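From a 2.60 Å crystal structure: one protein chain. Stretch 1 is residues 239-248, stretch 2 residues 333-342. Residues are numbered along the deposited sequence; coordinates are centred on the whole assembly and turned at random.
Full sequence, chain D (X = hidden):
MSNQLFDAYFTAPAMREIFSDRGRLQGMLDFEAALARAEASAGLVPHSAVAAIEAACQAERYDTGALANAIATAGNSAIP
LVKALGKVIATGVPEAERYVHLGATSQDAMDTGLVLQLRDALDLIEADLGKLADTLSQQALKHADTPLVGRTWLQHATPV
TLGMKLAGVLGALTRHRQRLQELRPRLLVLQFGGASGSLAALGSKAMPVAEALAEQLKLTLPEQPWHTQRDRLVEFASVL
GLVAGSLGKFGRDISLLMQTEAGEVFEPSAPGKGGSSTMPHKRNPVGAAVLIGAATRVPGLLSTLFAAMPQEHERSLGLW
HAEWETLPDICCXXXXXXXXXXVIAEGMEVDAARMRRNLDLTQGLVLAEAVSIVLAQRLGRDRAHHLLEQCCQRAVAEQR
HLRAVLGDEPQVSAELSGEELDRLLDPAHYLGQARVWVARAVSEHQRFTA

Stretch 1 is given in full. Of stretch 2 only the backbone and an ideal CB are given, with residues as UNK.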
# COMPACT_ATOMS: atom_id res chain seq x y z
N VAL D 239 -8.63 0.39 -12.75
CA VAL D 239 -8.38 1.02 -14.04
C VAL D 239 -8.08 2.50 -13.80
O VAL D 239 -7.21 3.08 -14.45
CB VAL D 239 -9.60 0.85 -15.00
CG1 VAL D 239 -9.32 1.52 -16.34
CG2 VAL D 239 -9.88 -0.64 -15.20
N LEU D 240 -8.80 3.11 -12.87
CA LEU D 240 -8.54 4.51 -12.53
C LEU D 240 -7.09 4.61 -12.04
O LEU D 240 -6.40 5.61 -12.27
CB LEU D 240 -9.52 4.98 -11.45
CG LEU D 240 -10.69 5.88 -11.88
CD1 LEU D 240 -11.37 5.33 -13.11
CD2 LEU D 240 -11.68 5.98 -10.73
N GLY D 241 -6.65 3.54 -11.38
CA GLY D 241 -5.29 3.48 -10.87
C GLY D 241 -4.32 3.53 -12.03
O GLY D 241 -3.34 4.28 -12.00
N LEU D 242 -4.61 2.73 -13.06
CA LEU D 242 -3.78 2.68 -14.25
C LEU D 242 -3.70 4.07 -14.89
O LEU D 242 -2.63 4.51 -15.33
CB LEU D 242 -4.38 1.67 -15.24
CG LEU D 242 -3.78 0.27 -15.47
CD1 LEU D 242 -2.99 -0.23 -14.27
CD2 LEU D 242 -4.92 -0.67 -15.83
N VAL D 243 -4.83 4.77 -14.94
CA VAL D 243 -4.87 6.12 -15.52
C VAL D 243 -3.99 7.08 -14.72
O VAL D 243 -3.25 7.87 -15.29
CB VAL D 243 -6.30 6.68 -15.55
CG1 VAL D 243 -6.26 8.15 -15.93
CG2 VAL D 243 -7.14 5.90 -16.55
N ALA D 244 -4.08 7.01 -13.40
CA ALA D 244 -3.28 7.87 -12.55
C ALA D 244 -1.81 7.63 -12.88
O ALA D 244 -1.04 8.56 -13.07
CB ALA D 244 -3.54 7.55 -11.08
N GLY D 245 -1.46 6.35 -12.95
CA GLY D 245 -0.09 5.96 -13.23
C GLY D 245 0.44 6.51 -14.54
O GLY D 245 1.53 7.08 -14.59
N SER D 246 -0.33 6.35 -15.61
CA SER D 246 0.11 6.85 -16.91
C SER D 246 0.25 8.36 -16.91
O SER D 246 1.24 8.88 -17.40
CB SER D 246 -0.84 6.40 -18.01
OG SER D 246 -0.82 4.98 -18.12
N LEU D 247 -0.74 9.07 -16.37
CA LEU D 247 -0.64 10.53 -16.32
C LEU D 247 0.51 10.93 -15.40
O LEU D 247 1.06 12.03 -15.52
CB LEU D 247 -1.96 11.14 -15.82
CG LEU D 247 -3.19 10.96 -16.71
CD1 LEU D 247 -4.35 11.69 -16.08
CD2 LEU D 247 -2.93 11.49 -18.13
N GLY D 248 0.86 10.04 -14.47
CA GLY D 248 1.95 10.33 -13.55
C GLY D 248 3.29 10.31 -14.28
O GLY D 248 4.20 11.06 -13.95
N UNK D 333 -9.37 12.25 -7.14
CA UNK D 333 -7.94 12.39 -7.39
C UNK D 333 -7.62 12.29 -8.87
O UNK D 333 -6.87 13.09 -9.43
CB UNK D 333 -7.16 11.33 -6.62
N UNK D 334 -8.21 11.28 -9.51
CA UNK D 334 -8.00 11.07 -10.93
C UNK D 334 -8.64 12.19 -11.77
O UNK D 334 -8.05 12.64 -12.76
CB UNK D 334 -8.57 9.71 -11.34
N UNK D 335 -9.83 12.64 -11.38
CA UNK D 335 -10.51 13.70 -12.12
C UNK D 335 -9.65 14.95 -12.12
O UNK D 335 -9.58 15.69 -13.10
CB UNK D 335 -11.89 13.99 -11.52
N UNK D 336 -8.98 15.19 -11.00
CA UNK D 336 -8.12 16.36 -10.92
C UNK D 336 -6.89 16.21 -11.81
O UNK D 336 -6.40 17.19 -12.36
CB UNK D 336 -7.69 16.60 -9.47
N UNK D 337 -6.39 14.98 -11.94
CA UNK D 337 -5.21 14.74 -12.78
C UNK D 337 -5.56 14.88 -14.25
O UNK D 337 -4.81 15.47 -15.02
CB UNK D 337 -4.63 13.35 -12.51
N UNK D 338 -6.71 14.34 -14.65
CA UNK D 338 -7.14 14.43 -16.03
C UNK D 338 -7.28 15.90 -16.41
O UNK D 338 -6.83 16.35 -17.47
CB UNK D 338 -8.45 13.68 -16.24
N UNK D 339 -7.90 16.65 -15.51
CA UNK D 339 -8.11 18.06 -15.71
C UNK D 339 -6.80 18.80 -15.99
O UNK D 339 -6.68 19.51 -16.99
CB UNK D 339 -8.81 18.66 -14.49
N UNK D 340 -5.84 18.61 -15.10
CA UNK D 340 -4.54 19.25 -15.22
C UNK D 340 -3.73 18.78 -16.41
O UNK D 340 -3.02 19.56 -17.03
CB UNK D 340 -3.73 19.01 -13.94
N UNK D 341 -3.84 17.49 -16.74
CA UNK D 341 -3.12 16.94 -17.89
C UNK D 341 -3.63 17.58 -19.19
O UNK D 341 -2.86 17.80 -20.12
CB UNK D 341 -3.28 15.42 -17.94
N UNK D 342 -4.92 17.89 -19.23
CA UNK D 342 -5.52 18.51 -20.40
C UNK D 342 -4.92 19.90 -20.59
O UNK D 342 -4.50 20.26 -21.70
CB UNK D 342 -7.04 18.59 -20.26

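Both stretches are helical throughout, their axes 9.8 Å apart at closest approach and crossing at 36° with the same general direction. Stretch 1 offers this neighbour a wholly apolar strip, Leu240, Val243, Ala244 and Leu247, so the first rule is hydrocarbon wherever CA-to-CB points across.

Position 333 has helical angles and an ideal CB with nothing of stretch 1 within 5.5 Å; this contact would tolerate almost any helix-compatible residue. It is Leu333, which takes no part.

Position 334 is the most demanding. Its CB points toward stretch 1, with the ideal CB 4.4 Å from Leu240 CG and 5.4 Å from Val243 CG1, and its CA lies 5.9 Å from the CA of Ala244. A compact apolar side chain suits, valine, alanine or isoleucine being plausible. The deposited Val334, with chi1 in t, packs both methyls here: CG1 lies 4.0 Å from Val243 CG1, and CG2 sits 4.1 Å from Leu240 CB and 4.4 Å from Ala244 CB.

Positions 335 and 336 find nothing of stretch 1 near their CBs, so the contact sets no size or polarity. They are Ser335 and Gly336.

Position 337 points toward stretch 1, its ideal CB already 3.9 Å from Leu247 CD1. With van der Waals contact made at CB, alanine is the simplest answer, and a longer side chain would need a rotamer that avoids that methyl. Ala337 is deposited, its CB 4.0 Å from Leu247 CD1.

At 338 the CB points sideways, 4.6 Å from Leu247 CD1, so a flexible apolar chain such as leucine or methionine could reach back to the contact. Leu338 does so: with chi1 m and chi2 t its end comes nearer, CD2 lying 3.9 Å from Leu247 CD1.

Position 339 points away, and polar or charged residues suit it as far as this contact goes; it is Arg339, extended with all four chi angles near 180°. Positions 340 and 342 are out of reach and equally free; they are Gln340 and Gln342.

Position 341 repeats the logic of 337 one turn on: toward stretch 1, with the ideal CB 3.9 Å from Leu247 CD2. A small apolar residue again fits, and Ala341 places its CB 4.0 Å from Leu247 CD2. Leu247 thus packs against both alanines.

No hydrogen bond crosses the interface, leaving apolar packing to define it.

Stretch 2, residues 333-342: LVSGALRQAQ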
# COMPACT_ATOMS: atom_id res chain seq x y z
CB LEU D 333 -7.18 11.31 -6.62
CG LEU D 333 -6.21 11.68 -5.48
CD1 LEU D 333 -6.39 13.13 -5.05
CD2 LEU D 333 -6.45 10.73 -4.32
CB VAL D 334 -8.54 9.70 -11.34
CG1 VAL D 334 -8.41 9.51 -12.84
CG2 VAL D 334 -7.77 8.60 -10.61
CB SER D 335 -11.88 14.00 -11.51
OG SER D 335 -11.73 14.77 -10.33
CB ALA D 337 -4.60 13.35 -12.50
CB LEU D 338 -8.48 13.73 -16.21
CG LEU D 338 -8.35 12.24 -16.50
CD1 LEU D 338 -9.69 11.59 -16.31
CD2 LEU D 338 -7.82 12.02 -17.91
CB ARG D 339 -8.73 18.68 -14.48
CG ARG D 339 -9.02 20.13 -14.68
CD ARG D 339 -9.47 20.78 -13.40
NE ARG D 339 -10.16 22.03 -13.66
CZ ARG D 339 -10.44 22.93 -12.73
NH1 ARG D 339 -10.09 22.71 -11.46
NH2 ARG D 339 -11.09 24.05 -13.06
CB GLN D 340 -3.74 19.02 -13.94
CG GLN D 340 -2.87 20.18 -13.58
CD GLN D 340 -3.66 21.45 -13.38
OE1 GLN D 340 -4.63 21.49 -12.60
NE2 GLN D 340 -3.26 22.49 -14.10
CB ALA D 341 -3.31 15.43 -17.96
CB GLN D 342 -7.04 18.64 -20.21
CG GLN D 342 -7.78 19.31 -21.37
CD GLN D 342 -7.65 18.53 -22.67
OE1 GLN D 342 -7.93 17.33 -22.72
NE2 GLN D 342 -7.23 19.22 -23.73
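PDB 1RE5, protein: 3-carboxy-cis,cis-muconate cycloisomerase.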